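Hemolysin (Streptococcus suis, PDB 3HVN) probably binds cholesterol in host membranes and lyses the cells by inserting as a large oligomeric pore. Local coordinates at residues Y403-V414 with N449-C460. The protein carries 1 engineered substitution. Sequence-based numbering, arbitrary orientation.
Sequences YVAKYNITWEEV and NARNLHVNIQEC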
ATOM      1  N   TYR A 403      30.413 -34.753 -40.317  1.00122.96           N
ATOM      2  CA  TYR A 403      29.221 -34.876 -41.142  1.00 95.78           C
ATOM      3  C   TYR A 403      28.580 -33.526 -41.448  1.00 88.03           C
ATOM      4  O   TYR A 403      29.187 -32.465 -41.257  1.00108.58           O
ATOM      5  CB  TYR A 403      28.199 -35.786 -40.457  1.00109.09           C
ATOM      6  CG  TYR A 403      27.950 -35.448 -39.001  1.00113.54           C
ATOM      7  CD1 TYR A 403      27.214 -34.325 -38.642  1.00101.99           C
ATOM      8  CD2 TYR A 403      28.447 -36.255 -37.986  1.00108.76           C
ATOM      9  CE1 TYR A 403      26.984 -34.014 -37.314  1.00 85.12           C
ATOM     10  CE2 TYR A 403      28.221 -35.953 -36.655  1.00 80.42           C
ATOM     11  CZ  TYR A 403      27.491 -34.831 -36.324  1.00 74.43           C
ATOM     12  OH  TYR A 403      27.265 -34.527 -35.001  1.00 65.54           O
ATOM     13  N   VAL A 404      27.343 -33.588 -41.932  1.00 77.44           N
ATOM     14  CA  VAL A 404      26.548 -32.407 -42.224  1.00 84.18           C
ATOM     15  C   VAL A 404      25.290 -32.442 -41.366  1.00 97.88           C
ATOM     16  O   VAL A 404      24.550 -33.425 -41.380  1.00110.91           O
ATOM     17  CB  VAL A 404      26.147 -32.358 -43.708  1.00 93.07           C
ATOM     18  CG1 VAL A 404      25.386 -31.080 -44.009  1.00 99.58           C
ATOM     19  CG2 VAL A 404      27.377 -32.470 -44.595  1.00106.80           C
ATOM     20  N   ALA A 405      25.051 -31.370 -40.619  1.00 96.18           N
ATOM     21  CA  ALA A 405      23.948 -31.342 -39.665  1.00 86.97           C
ATOM     22  C   ALA A 405      22.852 -30.351 -40.045  1.00 78.77           C
ATOM     23  O   ALA A 405      23.103 -29.156 -40.201  1.00 77.37           O
ATOM     24  CB  ALA A 405      24.472 -31.040 -38.268  1.00 73.37           C
ATOM     25  N   LYS A 406      21.634 -30.862 -40.193  1.00 95.88           N
ATOM     26  CA  LYS A 406      20.467 -30.020 -40.418  1.00 97.25           C
ATOM     27  C   LYS A 406      20.014 -29.386 -39.111  1.00 86.39           C
ATOM     28  O   LYS A 406      19.738 -30.087 -38.135  1.00100.71           O
ATOM     29  CB  LYS A 406      19.315 -30.840 -41.004  1.00120.26           C
ATOM     30  CG  LYS A 406      19.226 -30.826 -42.520  1.00126.79           C
ATOM     31  CD  LYS A 406      18.100 -31.731 -43.002  1.00130.42           C
ATOM     32  CE  LYS A 406      17.777 -31.492 -44.467  1.00139.48           C
ATOM     33  NZ  LYS A 406      17.146 -30.162 -44.687  1.00144.86           N
ATOM     34  N   TYR A 407      19.941 -28.058 -39.091  1.00 79.59           N
ATOM     35  CA  TYR A 407      19.430 -27.353 -37.919  1.00 82.76           C
ATOM     36  C   TYR A 407      17.975 -26.943 -38.119  1.00 87.12           C
ATOM     37  O   TYR A 407      17.539 -26.710 -39.245  1.00105.24           O
ATOM     38  CB  TYR A 407      20.292 -26.131 -37.594  1.00 93.64           C
ATOM     39  CG  TYR A 407      21.393 -26.408 -36.596  1.00 94.52           C
ATOM     40  CD1 TYR A 407      22.546 -27.085 -36.970  1.00 95.08           C
ATOM     41  CD2 TYR A 407      21.280 -25.990 -35.276  1.00 88.78           C
ATOM     42  CE1 TYR A 407      23.555 -27.340 -36.058  1.00 81.87           C
ATOM     43  CE2 TYR A 407      22.282 -26.241 -34.357  1.00 89.74           C
ATOM     44  CZ  TYR A 407      23.418 -26.916 -34.753  1.00 81.14           C
ATOM     45  OH  TYR A 407      24.417 -27.166 -33.842  1.00 57.55           O
ATOM     46  N   ASN A 408      17.226 -26.862 -37.024  1.00 79.58           N
ATOM     47  CA  ASN A 408      15.814 -26.501 -37.092  1.00 86.81           C
ATOM     48  C   ASN A 408      15.249 -26.100 -35.730  1.00 74.51           C
ATOM     49  O   ASN A 408      14.753 -26.942 -34.982  1.00 53.56           O
ATOM     50  CB  ASN A 408      14.999 -27.654 -37.681  1.00 96.82           C
ATOM     51  CG  ASN A 408      13.592 -27.238 -38.063  1.00106.72           C
ATOM     52  OD1 ASN A 408      13.266 -26.052 -38.078  1.00107.89           O
ATOM     53  ND2 ASN A 408      12.752 -28.216 -38.380  1.00117.02           N
ATOM     54  N   ILE A 409      15.328 -24.811 -35.418  1.00 88.91           N
ATOM     55  CA  ILE A 409      14.837 -24.302 -34.141  1.00 89.98           C
ATOM     56  C   ILE A 409      13.720 -23.274 -34.327  1.00 76.51           C
ATOM     57  O   ILE A 409      13.800 -22.389 -35.193  1.00 65.07           O
ATOM     58  CB  ILE A 409      15.975 -23.701 -33.289  1.00 86.35           C
ATOM     59  CG1 ILE A 409      16.562 -22.466 -33.970  1.00 86.01           C
ATOM     60  CG2 ILE A 409      17.062 -24.737 -33.048  1.00 81.83           C
ATOM     61  CD1 ILE A 409      17.753 -21.879 -33.246  1.00116.91           C
ATOM     62  N   THR A 410      12.681 -23.393 -33.505  1.00 82.65           N
ATOM     63  CA  THR A 410      11.492 -22.562 -33.661  1.00 68.09           C
ATOM     64  C   THR A 410      10.920 -22.081 -32.327  1.00 60.52           C
ATOM     65  O   THR A 410      11.270 -22.594 -31.266  1.00 62.48           O
ATOM     66  CB  THR A 410      10.389 -23.315 -34.431  1.00 65.75           C
ATOM     67  OG1 THR A 410       9.305 -22.423 -34.722  1.00 96.62           O
ATOM     68  CG2 THR A 410       9.872 -24.487 -33.610  1.00 57.96           C
ATOM     69  N   TRP A 411      10.039 -21.087 -32.400  1.00 54.95           N
ATOM     70  CA  TRP A 411       9.356 -20.549 -31.228  1.00 64.80           C
ATOM     71  C   TRP A 411       8.257 -19.582 -31.667  1.00 79.24           C
ATOM     72  O   TRP A 411       7.942 -19.488 -32.853  1.00 82.13           O
ATOM     73  CB  TRP A 411      10.345 -19.843 -30.298  1.00 58.23           C
ATOM     74  CG  TRP A 411      10.901 -18.571 -30.863  1.00 67.05           C
ATOM     75  CD1 TRP A 411      10.410 -17.311 -30.681  1.00 75.63           C
ATOM     76  CD2 TRP A 411      12.054 -18.435 -31.702  1.00 76.24           C
ATOM     77  NE1 TRP A 411      11.185 -16.399 -31.354  1.00 79.80           N
ATOM     78  CE2 TRP A 411      12.201 -17.063 -31.989  1.00 80.38           C
ATOM     79  CE3 TRP A 411      12.977 -19.338 -32.238  1.00 80.44           C
ATOM     80  CZ2 TRP A 411      13.233 -16.573 -32.787  1.00 66.65           C
ATOM     81  CZ3 TRP A 411      13.999 -18.850 -33.031  1.00 82.49           C
ATOM     82  CH2 TRP A 411      14.119 -17.480 -33.298  1.00 68.51           C
ATOM     83  N   GLU A 412       7.676 -18.864 -30.710  1.00 81.22           N
ATOM     84  CA  GLU A 412       6.638 -17.885 -31.020  1.00 97.64           C
ATOM     85  C   GLU A 412       6.789 -16.621 -30.178  1.00106.93           C
ATOM     86  O   GLU A 412       7.235 -16.679 -29.031  1.00104.59           O
ATOM     87  CB  GLU A 412       5.245 -18.495 -30.836  1.00 98.83           C
ATOM     88  CG  GLU A 412       4.992 -19.086 -29.458  1.00107.12           C
ATOM     89  CD  GLU A 412       3.691 -19.864 -29.392  1.00128.31           C
ATOM     90  OE1 GLU A 412       3.178 -20.261 -30.460  1.00122.00           O
ATOM     91  OE2 GLU A 412       3.181 -20.081 -28.273  1.00139.92           O
ATOM     92  N   GLU A 413       6.417 -15.481 -30.752  1.00106.10           N
ATOM     93  CA  GLU A 413       6.596 -14.196 -30.082  1.00103.48           C
ATOM     94  C   GLU A 413       5.270 -13.517 -29.741  1.00106.48           C
ATOM     95  O   GLU A 413       4.323 -13.554 -30.523  1.00 86.14           O
ATOM     96  CB  GLU A 413       7.459 -13.264 -30.936  1.00112.40           C
ATOM     97  CG  GLU A 413       8.852 -13.800 -31.223  1.00116.08           C
ATOM     98  CD  GLU A 413       9.687 -12.842 -32.049  1.00115.18           C
ATOM     99  OE1 GLU A 413       9.183 -11.750 -32.386  1.00118.64           O
ATOM    100  OE2 GLU A 413      10.848 -13.180 -32.361  1.00106.40           O
ATOM    101  N   VAL A 414       5.219 -12.890 -28.571  1.00125.65           N
ATOM    102  CA  VAL A 414       4.014 -12.215 -28.105  1.00128.38           C
ATOM    103  C   VAL A 414       3.834 -10.861 -28.780  1.00127.59           C
ATOM    104  O   VAL A 414       4.738 -10.025 -28.767  1.00133.65           O
ATOM    105  CB  VAL A 414       4.045 -11.995 -26.580  1.00136.40           C
ATOM    106  CG1 VAL A 414       2.716 -11.432 -26.102  1.00143.90           C
ATOM    107  CG2 VAL A 414       4.369 -13.293 -25.861  1.00141.70           C
ATOM    108  N   ASN A 449       9.868 -11.440 -25.343  1.00 80.42           N
ATOM    109  CA  ASN A 449       8.466 -11.668 -25.670  1.00 87.07           C
ATOM    110  C   ASN A 449       8.254 -12.980 -26.416  1.00 94.57           C
ATOM    111  O   ASN A 449       7.293 -13.123 -27.168  1.00 95.38           O
ATOM    112  CB  ASN A 449       7.905 -10.508 -26.494  1.00 86.67           C
ATOM    113  CG  ASN A 449       8.573 -10.377 -27.849  1.00 89.91           C
ATOM    114  OD1 ASN A 449       7.921 -10.482 -28.888  1.00 82.10           O
ATOM    115  ND2 ASN A 449       9.881 -10.150 -27.846  1.00 93.33           N
ATOM    116  N   ALA A 450       9.151 -13.934 -26.207  1.00 94.16           N
ATOM    117  CA  ALA A 450       9.058 -15.221 -26.883  1.00 94.42           C
ATOM    118  C   ALA A 450       8.820 -16.354 -25.893  1.00 82.32           C
ATOM    119  O   ALA A 450       9.132 -16.231 -24.710  1.00 84.75           O
ATOM    120  CB  ALA A 450      10.313 -15.483 -27.699  1.00 96.89           C
ATOM    121  N   ARG A 451       8.264 -17.455 -26.391  1.00 72.52           N
ATOM    122  CA  ARG A 451       8.001 -18.638 -25.577  1.00 85.70           C
ATOM    123  C   ARG A 451       7.806 -19.864 -26.463  1.00 73.48           C
ATOM    124  O   ARG A 451       7.761 -19.752 -27.689  1.00 55.84           O
ATOM    125  CB  ARG A 451       6.777 -18.421 -24.683  1.00116.62           C
ATOM    126  CG  ARG A 451       7.086 -17.688 -23.387  1.00144.25           C
ATOM    127  CD  ARG A 451       5.893 -16.895 -22.885  1.00165.61           C
ATOM    128  NE  ARG A 451       6.287 -15.924 -21.868  1.00177.70           N
ATOM    129  CZ  ARG A 451       5.489 -14.974 -21.391  1.00186.12           C
ATOM    130  NH1 ARG A 451       4.246 -14.862 -21.839  1.00192.79           N
ATOM    131  NH2 ARG A 451       5.935 -14.135 -20.466  1.00183.54           N
ATOM    132  N   ASN A 452       7.692 -21.032 -25.838  1.00 81.94           N
ATOM    133  CA  ASN A 452       7.537 -22.286 -26.568  1.00100.60           C
ATOM    134  C   ASN A 452       8.696 -22.547 -27.526  1.00 94.41           C
ATOM    135  O   ASN A 452       8.493 -22.752 -28.722  1.00 92.85           O
ATOM    136  CB  ASN A 452       6.208 -22.314 -27.326  1.00125.68           C
ATOM    137  CG  ASN A 452       5.009 -22.323 -26.399  1.00155.07           C
ATOM    138  OD1 ASN A 452       5.145 -22.168 -25.186  1.00167.67           O
ATOM    139  ND2 ASN A 452       3.823 -22.506 -26.968  1.00164.78           N
ATOM    140  N   LEU A 453       9.912 -22.535 -26.988  1.00 88.45           N
ATOM    141  CA  LEU A 453      11.107 -22.794 -27.782  1.00 66.89           C
ATOM    142  C   LEU A 453      11.260 -24.279 -28.083  1.00 74.37           C
ATOM    143  O   LEU A 453      11.094 -25.121 -27.200  1.00 86.94           O
ATOM    144  CB  LEU A 453      12.352 -22.286 -27.052  1.00 67.44           C
ATOM    145  CG  LEU A 453      13.694 -22.833 -27.544  1.00 67.11           C
ATOM    146  CD1 LEU A 453      13.975 -22.388 -28.973  1.00 62.11           C
ATOM    147  CD2 LEU A 453      14.823 -22.408 -26.617  1.00 62.28           C
ATOM    148  N   HIS A 454      11.577 -24.597 -29.334  1.00 66.91           N
ATOM    149  CA  HIS A 454      11.849 -25.976 -29.719  1.00 73.54           C
ATOM    150  C   HIS A 454      13.088 -26.090 -30.600  1.00 74.57           C
ATOM    151  O   HIS A 454      13.268 -25.319 -31.550  1.00 66.73           O
ATOM    152  CB  HIS A 454      10.646 -26.601 -30.426  1.00 68.50           C
ATOM    153  CG  HIS A 454      10.868 -28.024 -30.836  1.00 71.58           C
ATOM    154  ND1 HIS A 454      10.833 -29.071 -29.942  1.00 59.34           N
ATOM    155  CD2 HIS A 454      11.139 -28.571 -32.045  1.00 72.83           C
ATOM    156  CE1 HIS A 454      11.066 -30.202 -30.581  1.00 62.23           C
ATOM    157  NE2 HIS A 454      11.255 -29.928 -31.859  1.00 74.77           N
ATOM    158  N   VAL A 455      13.934 -27.063 -30.274  1.00 67.78           N
ATOM    159  CA  VAL A 455      15.171 -27.292 -31.008  1.00 61.60           C
ATOM    160  C   VAL A 455      15.208 -28.685 -31.628  1.00 58.37           C
ATOM    161  O   VAL A 455      15.023 -29.694 -30.938  1.00 56.62           O
ATOM    162  CB  VAL A 455      16.405 -27.113 -30.103  1.00 68.11           C
ATOM    163  CG1 VAL A 455      17.677 -27.478 -30.858  1.00 31.69           C
ATOM    164  CG2 VAL A 455      16.473 -25.688 -29.578  1.00 48.93           C
ATOM    165  N   ASN A 456      15.448 -28.723 -32.935  1.00 71.79           N
ATOM    166  CA  ASN A 456      15.557 -29.976 -33.673  1.00 77.91           C
ATOM    167  C   ASN A 456      16.764 -29.965 -34.603  1.00 87.47           C
ATOM    168  O   ASN A 456      16.796 -29.229 -35.590  1.00103.53           O
ATOM    169  CB  ASN A 456      14.277 -30.240 -34.472  1.00 83.23           C
ATOM    170  CG  ASN A 456      14.308 -31.568 -35.211  1.00 96.94           C
ATOM    171  OD1 ASN A 456      15.367 -32.037 -35.632  1.00 80.03           O
ATOM    172  ND2 ASN A 456      13.141 -32.178 -35.377  1.00121.85           N
ATOM    173  N   ILE A 457      17.758 -30.785 -34.280  1.00 75.35           N
ATOM    174  CA  ILE A 457      18.952 -30.908 -35.104  1.00 82.42           C
ATOM    175  C   ILE A 457      19.183 -32.355 -35.527  1.00 84.50           C
ATOM    176  O   ILE A 457      19.138 -33.275 -34.702  1.00 84.89           O
ATOM    177  CB  ILE A 457      20.197 -30.368 -34.380  1.00 96.15           C
ATOM    178  CG1 ILE A 457      20.282 -30.945 -32.968  1.00 74.55           C
ATOM    179  CG2 ILE A 457      20.151 -28.857 -34.313  1.00120.16           C
ATOM    180  CD1 ILE A 457      21.252 -30.216 -32.066  1.00 77.74           C
ATOM    181  N   GLN A 458      19.425 -32.543 -36.820  1.00 93.63           N
ATOM    182  CA  GLN A 458      19.623 -33.872 -37.385  1.00101.35           C
ATOM    183  C   GLN A 458      20.995 -33.974 -38.046  1.00 98.59           C
ATOM    184  O   GLN A 458      21.627 -32.959 -38.339  1.00 87.92           O
ATOM    185  CB  GLN A 458      18.524 -34.179 -38.404  1.00108.54           C
ATOM    186  CG  GLN A 458      17.117 -33.907 -37.892  1.00110.38           C
ATOM    187  CD  GLN A 458      16.071 -33.973 -38.988  1.00 88.44           C
ATOM    188  OE1 GLN A 458      16.321 -34.503 -40.071  1.00 77.19           O
ATOM    189  NE2 GLN A 458      14.890 -33.435 -38.711  1.00 68.05           N
ATOM    190  N   GLU A 459      21.450 -35.201 -38.279  1.00 98.09           N
ATOM    191  CA  GLU A 459      22.750 -35.423 -38.904  1.00 97.94           C
ATOM    192  C   GLU A 459      22.646 -36.327 -40.129  1.00103.66           C
ATOM    193  O   GLU A 459      21.960 -37.348 -40.105  1.00 90.10           O
ATOM    194  CB  GLU A 459      23.745 -35.996 -37.889  1.00 97.06           C
ATOM    195  CG  GLU A 459      24.873 -36.811 -38.496  1.00 98.73           C
ATOM    196  CD  GLU A 459      24.497 -38.267 -38.687  1.00 96.26           C
ATOM    197  OE1 GLU A 459      23.471 -38.694 -38.117  1.00 84.10           O
ATOM    198  OE2 GLU A 459      25.226 -38.983 -39.402  1.00112.39           O
ATOM    199  N   CYS A 460      23.335 -35.940 -41.198  1.00117.31           N
ATOM    200  CA  CYS A 460      23.305 -36.693 -42.447  1.00114.25           C
ATOM    201  C   CYS A 460      24.158 -37.951 -42.358  1.00110.70           C
ATOM    202  O   CYS A 460      25.305 -37.907 -41.914  1.00113.64           O
ATOM    203  CB  CYS A 460      23.781 -35.818 -43.608  1.00120.19           C
ATOM    204  SG  CYS A 460      23.725 -36.626 -45.225  1.00136.78           S
TER
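T410 and H454 exchange a reciprocal pair of backbone hydrogen bonds, T410 N to H454 O and H454 N to T410 O, both 2.8 Å and nearly straight. Toward one end of this antiparallel ladder, E412 and R451 are joined in the same way, E412 N reaching R451 O at 3.1 Å and R451 N reaching E412 O at 2.9 Å. Between these two pairs the register slips by one residue, a beta bulge in which N452, with positive phi and psi (58°/55°), is the extra residue on strand 450-460. Toward the other end, Q458 N donates to K406 O while the return bond from K406 N is weak; beyond it C460 N meets V404 O at 2.8 Å, the donor lying close to the line of the carbonyl bond.

On the face bearing A405, Y407 and I409 the packing is aromatic and aliphatic. At the corner where strand 404-414 begins lies the ring of Y403; E459 sends CG over its centre, a CH-pi contact of 3.4 Å from CG to the ring centroid, while the E459 carboxylate turns off at a bend in chi2 (-87°) to meet T490. I457 lays CG2 over one face of Y407, displaced toward the rim, the two side chains running side by side. Farther along, I409 CG2 rests against both methyls of V455, 3.6 Å from CG1. At the bulge itself, W411 brings CD1 to 3.5 Å from A450 CB.

This largely apolar face packs on strands 376-401 and 481-487, with I486 touching Y403, Y407 and I457, as expected for the C-terminal beta-sandwich of cholesterol-dependent cytolysins. Within their own four-stranded sheet the two strands are the central pair, flanked by 422-437 beside 404-414 and by 468-476 beside 450-460.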